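Ureidoglycolate hydrolase (Arabidopsis thaliana, PDB 4PXE) hydrolyses (S)-ureidoglycolate to glyoxylate, ammonium and carbon dioxide in plant purine breakdown, working as a homodimer with two manganese ions in each subunit. Local coordinates at residues A[200-208]-A[416-427]; A[345-354]-A[381-390]. One frame throughout, in Å; residues are numbered along the deposited sequence.

Contact 1 of 2, residues A[200-208]-A[416-427]. With MN (manganese (II) ion), chain C.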
loop_
_atom_site.group_PDB
_atom_site.type_symbol
_atom_site.label_atom_id
_atom_site.label_comp_id
_atom_site.label_asym_id
_atom_site.label_seq_id
_atom_site.Cartn_x
_atom_site.Cartn_y
_atom_site.Cartn_z
ATOM N N SER A 200 0.438 18.114 39.119
ATOM C CA SER A 200 1.668 17.469 39.580
ATOM C C SER A 200 2.908 18.148 38.996
ATOM O O SER A 200 4.023 17.950 39.481
ATOM C CB SER A 200 1.668 15.976 39.266
ATOM O OG SER A 200 1.515 15.761 37.881
ATOM N N TYR A 201 2.705 18.952 37.955
ATOM C CA TYR A 201 3.757 19.834 37.461
ATOM C C TYR A 201 3.323 21.287 37.622
ATOM O O TYR A 201 2.160 21.618 37.396
ATOM C CB TYR A 201 4.040 19.565 35.982
ATOM C CG TYR A 201 4.816 18.303 35.705
ATOM C CD1 TYR A 201 6.009 18.041 36.360
ATOM C CD2 TYR A 201 4.358 17.375 34.775
ATOM C CE1 TYR A 201 6.734 16.886 36.108
ATOM C CE2 TYR A 201 5.074 16.207 34.511
ATOM C CZ TYR A 201 6.261 15.969 35.179
ATOM O OH TYR A 201 6.975 14.816 34.914
ATOM N N PHE A 202 4.262 22.152 38.003
ATOM C CA PHE A 202 4.023 23.591 38.096
ATOM C C PHE A 202 3.714 24.198 36.726
ATOM O O PHE A 202 2.823 25.032 36.591
ATOM C CB PHE A 202 5.249 24.270 38.728
ATOM C CG PHE A 202 5.081 25.744 38.990
ATOM C CD1 PHE A 202 4.174 26.200 39.939
ATOM C CD2 PHE A 202 5.872 26.672 38.331
ATOM C CE1 PHE A 202 4.040 27.555 40.196
ATOM C CE2 PHE A 202 5.743 28.032 38.587
ATOM C CZ PHE A 202 4.824 28.470 39.526
ATOM N N ALA A 203 4.459 23.762 35.706
ATOM C CA ALA A 203 4.219 24.177 34.330
ATOM C C ALA A 203 4.874 23.151 33.430
ATOM O O ALA A 203 5.737 22.394 33.880
ATOM C CB ALA A 203 4.811 25.552 34.066
ATOM N N PHE A 204 4.441 23.127 32.170
ATOM C CA PHE A 204 5.065 22.314 31.124
ATOM C C PHE A 204 5.414 23.184 29.916
ATOM O O PHE A 204 4.562 23.903 29.400
ATOM C CB PHE A 204 4.146 21.169 30.664
ATOM C CG PHE A 204 4.706 20.417 29.494
ATOM C CD1 PHE A 204 5.674 19.450 29.688
ATOM C CD2 PHE A 204 4.311 20.715 28.198
ATOM C CE1 PHE A 204 6.234 18.780 28.613
ATOM C CE2 PHE A 204 4.866 20.050 27.125
ATOM C CZ PHE A 204 5.828 19.086 27.337
ATOM N N LEU A 205 6.661 23.097 29.458
ATOM C CA LEU A 205 7.128 23.866 28.302
ATOM C C LEU A 205 7.608 22.932 27.207
ATOM O O LEU A 205 8.284 21.955 27.497
ATOM C CB LEU A 205 8.328 24.729 28.700
ATOM C CG LEU A 205 8.264 25.473 30.024
ATOM C CD1 LEU A 205 9.574 26.222 30.228
ATOM C CD2 LEU A 205 7.088 26.425 30.036
ATOM N N GLU A 206 7.299 23.244 25.953
ATOM C CA GLU A 206 7.849 22.477 24.836
ATOM C C GLU A 206 8.536 23.385 23.826
ATOM O O GLU A 206 7.927 24.317 23.302
ATOM C CB GLU A 206 6.741 21.678 24.143
ATOM C CG GLU A 206 7.244 20.778 23.005
ATOM C CD GLU A 206 6.223 19.754 22.532
ATOM O OE1 GLU A 206 5.036 19.811 22.942
ATOM O OE2 GLU A 206 6.618 18.872 21.740
ATOM N N LEU A 207 9.812 23.117 23.571
ATOM C CA LEU A 207 10.567 23.793 22.513
ATOM C C LEU A 207 10.351 23.007 21.217
ATOM O O LEU A 207 10.461 21.781 21.229
ATOM C CB LEU A 207 12.047 23.802 22.893
ATOM C CG LEU A 207 13.046 24.235 21.811
ATOM C CD1 LEU A 207 12.824 25.683 21.371
ATOM C CD2 LEU A 207 14.465 24.020 22.302
ATOM N N HIS A 208 10.035 23.683 20.113
ATOM C CA HIS A 208 9.707 22.972 18.870
ATOM C C HIS A 208 9.966 23.864 17.662
ATOM O O HIS A 208 9.795 25.088 17.730
ATOM C CB HIS A 208 8.229 22.509 18.885
ATOM C CG HIS A 208 7.942 21.331 17.992
ATOM N ND1 HIS A 208 7.905 21.421 16.615
ATOM C CD2 HIS A 208 7.684 20.033 18.288
ATOM C CE1 HIS A 208 7.642 20.231 16.101
ATOM N NE2 HIS A 208 7.504 19.373 17.095
ATOM N N GLY A 416 16.563 29.055 20.837
ATOM C CA GLY A 416 15.461 28.354 21.472
ATOM C C GLY A 416 15.879 27.715 22.783
ATOM O O GLY A 416 15.154 27.784 23.775
ATOM N N VAL A 417 17.052 27.087 22.794
ATOM C CA VAL A 417 17.587 26.480 24.010
ATOM C C VAL A 417 17.825 27.529 25.099
ATOM O O VAL A 417 17.518 27.291 26.273
ATOM C CB VAL A 417 18.884 25.679 23.723
ATOM C CG1 VAL A 417 19.589 25.287 25.023
ATOM C CG2 VAL A 417 18.568 24.431 22.887
ATOM N N LYS A 418 18.338 28.695 24.723
ATOM C CA LYS A 418 18.556 29.749 25.711
ATOM C C LYS A 418 17.246 30.231 26.310
ATOM O O LYS A 418 17.162 30.420 27.527
ATOM C CB LYS A 418 19.313 30.924 25.097
ATOM C CG LYS A 418 20.767 30.630 24.780
ATOM C CD LYS A 418 21.389 31.817 24.070
ATOM C CE LYS A 418 22.829 31.547 23.707
ATOM N NZ LYS A 418 23.356 32.591 22.789
ATOM N N VAL A 419 16.233 30.442 25.476
ATOM C CA VAL A 419 14.926 30.847 25.988
ATOM C C VAL A 419 14.344 29.764 26.894
ATOM O O VAL A 419 13.795 30.059 27.958
ATOM C CB VAL A 419 13.954 31.191 24.848
ATOM C CG1 VAL A 419 12.538 31.444 25.396
ATOM C CG2 VAL A 419 14.460 32.396 24.068
ATOM N N LEU A 420 14.493 28.507 26.494
ATOM C CA LEU A 420 14.037 27.401 27.328
ATOM C C LEU A 420 14.750 27.367 28.681
ATOM O O LEU A 420 14.099 27.247 29.722
ATOM C CB LEU A 420 14.214 26.075 26.599
ATOM C CG LEU A 420 13.752 24.844 27.376
ATOM C CD1 LEU A 420 12.271 24.937 27.731
ATOM C CD2 LEU A 420 14.028 23.573 26.567
ATOM N N SER A 421 16.077 27.487 28.663
ATOM C CA SER A 421 16.869 27.513 29.891
ATOM C C SER A 421 16.406 28.613 30.837
ATOM O O SER A 421 16.205 28.390 32.040
ATOM C CB SER A 421 18.341 27.746 29.560
ATOM O OG SER A 421 18.895 26.664 28.832
ATOM N N LEU A 422 16.256 29.813 30.294
ATOM C CA LEU A 422 15.949 30.972 31.122
ATOM C C LEU A 422 14.509 30.916 31.620
ATOM O O LEU A 422 14.226 31.304 32.753
ATOM C CB LEU A 422 16.221 32.259 30.335
ATOM C CG LEU A 422 16.145 33.574 31.110
ATOM C CD1 LEU A 422 16.982 33.524 32.400
ATOM C CD2 LEU A 422 16.608 34.695 30.207
ATOM N N THR A 423 13.596 30.421 30.791
ATOM C CA THR A 423 12.205 30.273 31.218
ATOM C C THR A 423 12.072 29.197 32.302
ATOM O O THR A 423 11.357 29.397 33.290
ATOM C CB THR A 423 11.269 29.944 30.023
ATOM O OG1 THR A 423 11.421 30.938 28.999
ATOM C CG2 THR A 423 9.815 29.934 30.477
ATOM N N LEU A 424 12.772 28.076 32.144
ATOM C CA LEU A 424 12.805 27.027 33.171
ATOM C C LEU A 424 13.307 27.597 34.491
ATOM O O LEU A 424 12.750 27.302 35.551
ATOM C CB LEU A 424 13.728 25.882 32.747
ATOM C CG LEU A 424 13.221 24.934 31.660
ATOM C CD1 LEU A 424 14.358 24.034 31.211
ATOM C CD2 LEU A 424 12.037 24.108 32.153
ATOM N N ALA A 425 14.380 28.377 34.411
ATOM C CA ALA A 425 15.015 28.959 35.590
ATOM C C ALA A 425 14.046 29.893 36.297
ATOM O O ALA A 425 13.891 29.829 37.527
ATOM C CB ALA A 425 16.275 29.711 35.181
ATOM N N LYS A 426 13.401 30.768 35.529
ATOM C CA LYS A 426 12.452 31.720 36.104
ATOM C C LYS A 426 11.294 31.003 36.787
ATOM O O LYS A 426 10.900 31.354 37.902
ATOM C CB LYS A 426 11.931 32.687 35.043
ATOM C CG LYS A 426 12.973 33.650 34.509
ATOM C CD LYS A 426 12.389 34.525 33.405
ATOM C CE LYS A 426 13.407 35.548 32.919
ATOM N NZ LYS A 426 13.874 36.457 34.008
ATOM N N LEU A 427 10.746 29.996 36.127
ATOM C CA LEU A 427 9.637 29.243 36.696
ATOM C C LEU A 427 10.058 28.444 37.930
ATOM O O LEU A 427 9.285 28.314 38.881
ATOM C CB LEU A 427 9.018 28.335 35.636
ATOM C CG LEU A 427 8.297 29.113 34.536
ATOM C CD1 LEU A 427 7.900 28.193 33.390
ATOM C CD2 LEU A 427 7.072 29.827 35.103
HETATM MN MN MN C . 6.475 17.336 16.646
HETATM O O HOH W 1 5.189 17.709 18.428
HETATM O O HOH W 2 5.175 15.894 15.569
HETATM O O HOH W 3 4.668 18.724 15.672
#
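Strand 203-208 runs antiparallel to helix 416-427, from Ala-203 beside Leu-427 to Leu-207 beside Gly-416, with the two axes 9.3 Å apart at closest approach and their directions 172° apart. Leu-205 and Leu-207 carry the contact. Leu-205 sends CD1 into the helix face, 3.7 Å from Thr-423 CG2, with the Leu-424 side chain sliding past in the opposite sense; its other methyl, CD2, meets Leu-427 CD1 tip to tip at 3.9 Å. Thr-423 can offer its methyl because its hydroxyl turns back along the helix, OG1 donating to Val-419 O over 2.7 Å. Leu-207, its CG swung opposite the backbone N (chi1 169°), lays CD1 on Gly-416 CA at 3.8 Å, where a beta carbon on the glycine would clash. With an alanine in place of Leu-207 both methyls go, which is likely to open a gap over Gly-416 and beside Val-417. Phe-204 and Glu-206 point away from the helix, and Glu-206 hydrogen-bonds Ser-91 and Ser-380 there. No hydrogen bond joins strand and helix; this is the alpha/beta packing of the M20 catalytic domain, an apolar layer behind the strand whose residue after Leu-207, His-208, binds manganese through NE2 at 2.3 Å, together with His-92 and Asp-103.

Contact 2 of 2, residues A[345-354]-A[381-390]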
loop_
_atom_site.group_PDB
_atom_site.type_symbol
_atom_site.label_atom_id
_atom_site.label_comp_id
_atom_site.label_asym_id
_atom_site.label_seq_id
_atom_site.Cartn_x
_atom_site.Cartn_y
_atom_site.Cartn_z
ATOM N N ASP A 345 -10.348 16.294 18.930
ATOM C CA ASP A 345 -9.890 16.947 20.142
ATOM C C ASP A 345 -10.101 18.449 20.068
ATOM O O ASP A 345 -10.063 19.033 18.999
ATOM C CB ASP A 345 -8.408 16.635 20.357
ATOM C CG ASP A 345 -8.135 15.142 20.399
ATOM O OD1 ASP A 345 -7.374 14.660 19.540
ATOM O OD2 ASP A 345 -8.686 14.457 21.287
ATOM N N PRO A 346 -10.323 19.083 21.231
ATOM C CA PRO A 346 -10.458 20.539 21.281
ATOM C C PRO A 346 -9.104 21.226 21.151
ATOM O O PRO A 346 -8.074 20.588 21.347
ATOM C CB PRO A 346 -11.041 20.775 22.680
ATOM C CG PRO A 346 -10.525 19.635 23.491
ATOM C CD PRO A 346 -10.527 18.453 22.547
ATOM N N PRO A 347 -9.109 22.518 20.814
ATOM C CA PRO A 347 -7.854 23.275 20.850
ATOM C C PRO A 347 -7.455 23.526 22.298
ATOM O O PRO A 347 -8.271 23.326 23.203
ATOM C CB PRO A 347 -8.229 24.586 20.165
ATOM C CG PRO A 347 -9.687 24.747 20.437
ATOM C CD PRO A 347 -10.267 23.368 20.477
ATOM N N ALA A 348 -6.212 23.932 22.532
ATOM C CA ALA A 348 -5.813 24.349 23.876
ATOM C C ALA A 348 -5.202 25.737 23.862
ATOM O O ALA A 348 -4.617 26.164 22.872
ATOM C CB ALA A 348 -4.856 23.359 24.500
ATOM N N LEU A 349 -5.348 26.436 24.981
ATOM C CA LEU A 349 -4.730 27.742 25.169
ATOM C C LEU A 349 -3.510 27.611 26.076
ATOM O O LEU A 349 -3.545 26.902 27.079
ATOM C CB LEU A 349 -5.730 28.713 25.812
ATOM C CG LEU A 349 -6.899 29.210 24.961
ATOM C CD1 LEU A 349 -7.897 29.967 25.828
ATOM C CD2 LEU A 349 -6.399 30.095 23.839
ATOM N N SER A 350 -2.423 28.293 25.724
ATOM C CA SER A 350 -1.271 28.353 26.619
ATOM C C SER A 350 -1.589 29.188 27.853
ATOM O O SER A 350 -2.396 30.115 27.795
ATOM C CB SER A 350 -0.075 28.955 25.904
ATOM O OG SER A 350 0.154 28.250 24.696
ATOM N N ASP A 351 -0.945 28.849 28.957
ATOM C CA ASP A 351 -1.137 29.565 30.217
ATOM C C ASP A 351 -0.568 30.978 30.107
ATOM O O ASP A 351 0.532 31.187 29.581
ATOM C CB ASP A 351 -0.479 28.790 31.347
ATOM C CG ASP A 351 -0.622 29.477 32.682
ATOM O OD1 ASP A 351 0.220 30.355 32.991
ATOM O OD2 ASP A 351 -1.578 29.142 33.412
ATOM N N LYS A 352 -1.319 31.957 30.599
ATOM C CA LYS A 352 -0.937 33.356 30.420
ATOM C C LYS A 352 0.329 33.760 31.180
ATOM O O LYS A 352 1.078 34.619 30.716
ATOM C CB LYS A 352 -2.099 34.280 30.777
ATOM C CG LYS A 352 -3.355 34.026 29.944
ATOM C CD LYS A 352 -3.080 34.109 28.446
ATOM C CE LYS A 352 -4.369 34.007 27.646
ATOM N NZ LYS A 352 -4.096 34.068 26.182
ATOM N N LEU A 353 0.576 33.154 32.335
ATOM C CA LEU A 353 1.803 33.462 33.076
ATOM C C LEU A 353 3.003 32.749 32.459
ATOM O O LEU A 353 4.124 33.228 32.557
ATOM C CB LEU A 353 1.665 33.121 34.559
ATOM C CG LEU A 353 0.551 33.902 35.268
ATOM C CD1 LEU A 353 0.577 33.616 36.761
ATOM C CD2 LEU A 353 0.637 35.404 34.988
ATOM N N VAL A 354 2.767 31.610 31.814
ATOM C CA VAL A 354 3.855 30.927 31.117
ATOM C C VAL A 354 4.283 31.737 29.902
ATOM O O VAL A 354 5.486 31.939 29.679
ATOM C CB VAL A 354 3.472 29.486 30.723
ATOM C CG1 VAL A 354 4.517 28.896 29.769
ATOM C CG2 VAL A 354 3.312 28.630 31.983
ATOM N N LEU A 381 -0.478 19.823 23.764
ATOM C CA LEU A 381 -1.936 19.897 23.674
ATOM C C LEU A 381 -2.579 19.134 24.833
ATOM O O LEU A 381 -3.580 19.578 25.409
ATOM C CB LEU A 381 -2.416 19.326 22.333
ATOM C CG LEU A 381 -3.926 19.296 22.095
ATOM C CD1 LEU A 381 -4.493 20.693 22.149
ATOM C CD2 LEU A 381 -4.219 18.664 20.751
ATOM N N PHE A 382 -1.987 17.998 25.188
ATOM C CA PHE A 382 -2.535 17.159 26.255
ATOM C C PHE A 382 -1.941 17.451 27.631
ATOM O O PHE A 382 -2.634 17.334 28.656
ATOM C CB PHE A 382 -2.448 15.689 25.858
ATOM C CG PHE A 382 -3.240 15.399 24.626
ATOM C CD1 PHE A 382 -4.615 15.233 24.710
ATOM C CD2 PHE A 382 -2.644 15.409 23.375
ATOM C CE1 PHE A 382 -5.368 15.030 23.575
ATOM C CE2 PHE A 382 -3.393 15.213 22.235
ATOM C CZ PHE A 382 -4.754 15.022 22.331
ATOM N N MET A 383 -0.677 17.867 27.662
ATOM C CA MET A 383 -0.067 18.315 28.912
ATOM C C MET A 383 -0.828 19.498 29.500
ATOM O O MET A 383 -0.854 19.673 30.719
ATOM C CB MET A 383 1.417 18.665 28.707
ATOM C CG MET A 383 2.306 17.461 28.416
ATOM S SD MET A 383 2.207 16.150 29.665
ATOM C CE MET A 383 3.103 16.913 31.019
ATOM N N ALA A 384 -1.448 20.297 28.636
ATOM C CA ALA A 384 -2.260 21.443 29.055
ATOM C C ALA A 384 -3.433 21.037 29.949
ATOM O O ALA A 384 -3.980 21.864 30.685
ATOM C CB ALA A 384 -2.767 22.214 27.845
ATOM N N ARG A 385 -3.824 19.768 29.876
ATOM C CA ARG A 385 -4.905 19.267 30.719
ATOM C C ARG A 385 -4.439 18.976 32.150
ATOM O O ARG A 385 -5.264 18.830 33.060
ATOM C CB ARG A 385 -5.512 18.010 30.089
ATOM C CG ARG A 385 -6.043 18.237 28.697
ATOM C CD ARG A 385 -6.685 16.981 28.150
ATOM N NE ARG A 385 -7.185 17.197 26.803
ATOM C CZ ARG A 385 -7.984 16.346 26.168
ATOM N NH1 ARG A 385 -8.361 15.224 26.771
ATOM N NH2 ARG A 385 -8.407 16.619 24.945
ATOM N N ILE A 386 -3.122 18.904 32.338
ATOM C CA ILE A 386 -2.485 18.491 33.588
ATOM C C ILE A 386 -1.835 19.680 34.291
ATOM O O ILE A 386 -1.781 19.746 35.522
ATOM C CB ILE A 386 -1.376 17.434 33.316
ATOM C CG1 ILE A 386 -1.990 16.125 32.841
ATOM C CG2 ILE A 386 -0.530 17.173 34.564
ATOM C CD1 ILE A 386 -3.024 15.575 33.811
ATOM N N SER A 387 -1.335 20.627 33.505
ATOM C CA SER A 387 -0.635 21.764 34.082
ATOM C C SER A 387 -0.608 22.946 33.118
ATOM O O SER A 387 -0.871 22.787 31.920
ATOM C CB SER A 387 0.786 21.365 34.484
ATOM O OG SER A 387 1.614 21.234 33.352
ATOM N N PRO A 388 -0.321 24.144 33.642
ATOM C CA PRO A 388 -0.090 25.307 32.785
ATOM C C PRO A 388 0.929 24.961 31.701
ATOM O O PRO A 388 1.950 24.342 32.002
ATOM C CB PRO A 388 0.482 26.333 33.760
ATOM C CG PRO A 388 -0.221 26.010 35.054
ATOM C CD PRO A 388 -0.326 24.510 35.077
ATOM N N MET A 389 0.642 25.346 30.465
ATOM C CA MET A 389 1.470 24.946 29.334
ATOM C C MET A 389 1.924 26.149 28.522
ATOM O O MET A 389 1.238 27.167 28.450
ATOM C CB MET A 389 0.657 23.979 28.456
ATOM C CG MET A 389 1.280 23.595 27.099
ATOM S SD MET A 389 1.010 24.804 25.779
ATOM C CE MET A 389 -0.746 24.615 25.448
ATOM N N GLY A 390 3.079 26.016 27.878
ATOM C CA GLY A 390 3.472 26.960 26.851
ATOM C C GLY A 390 4.407 26.285 25.876
ATOM O O GLY A 390 4.955 25.218 26.180
HETATM O O HOH W 4 -10.172 15.008 23.424
HETATM O O HOH W 5 -7.351 18.606 23.024
HETATM O O HOH W 6 -2.061 25.971 29.665
#
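Ala-348 CB sits 3.6 Å from Leu-381 CD1, with the methyl of Ala-384 also against it and Met-389 CE at the margin. The Met-389 side chain is bent at chi2 and chi3 (-82° and -71°), which folds its sulfur and methyl back beside Ser-350, SD lying 3.7 Å from Ser-350 OG; that hydroxyl bonds to Val-225 O. Further along, Val-354 rests CG1 on Gly-390 CA at 3.7 Å, and CG2 comes against Pro-388 CB, the two side chains crossing at about a right angle. Here the chain enters helix 352-364 with Asp-351 as N-cap: OD1 accepts from Val-354 N on its anti lone pair and more weakly from Leu-353 N, while the carboxylate lies alongside Pro-388. This cap is tied to the start of strand 389-394 by Asp-351 N, which donates to Met-389 O over 2.8 Å in the carbonyl plane, and water 6 bridges Leu-349 O and Met-389 N. At the other end Asp-345 OD1 meets the edge of the Phe-382 ring, 3.8 Å from CZ, its carboxylate perpendicular to the ring and salt-bridged to Arg-150. Phe-382 CD1, at the ring's rim, stands over the centre of the Arg-385 guanidinium face. Arg-385 NH2 donates to water 4 over 2.8 Å, and that water donates on to Asp-345 OD2; water 5 likewise links NH2 to Pro-346 O.

How the contacts relate
Contact 1 is core and contact 2 only partly buried, running out to the surface at Leu-349 and Arg-385. They share the region around neighbouring parallel strands 201-209 and 389-394: Phe-204 N lies 2.8 Å from Pro-388 O, and Phe-204 O 3.0 Å from Gly-390 N, both probable hydrogen bonds. Val-354 of contact 2 also touches Leu-205 of contact 1, and Thr-423 touches Met-358 and Ala-361, so helix 352-364 packs beside helix 410-429. Their chemistry follows their place. The strand-helix layer of contact 1 is held by apolar packing with no hydrogen bond across it, whereas contact 2, made largely of loops and element ends, adds a backbone bond and bridging waters across it, with a helix cap beside them.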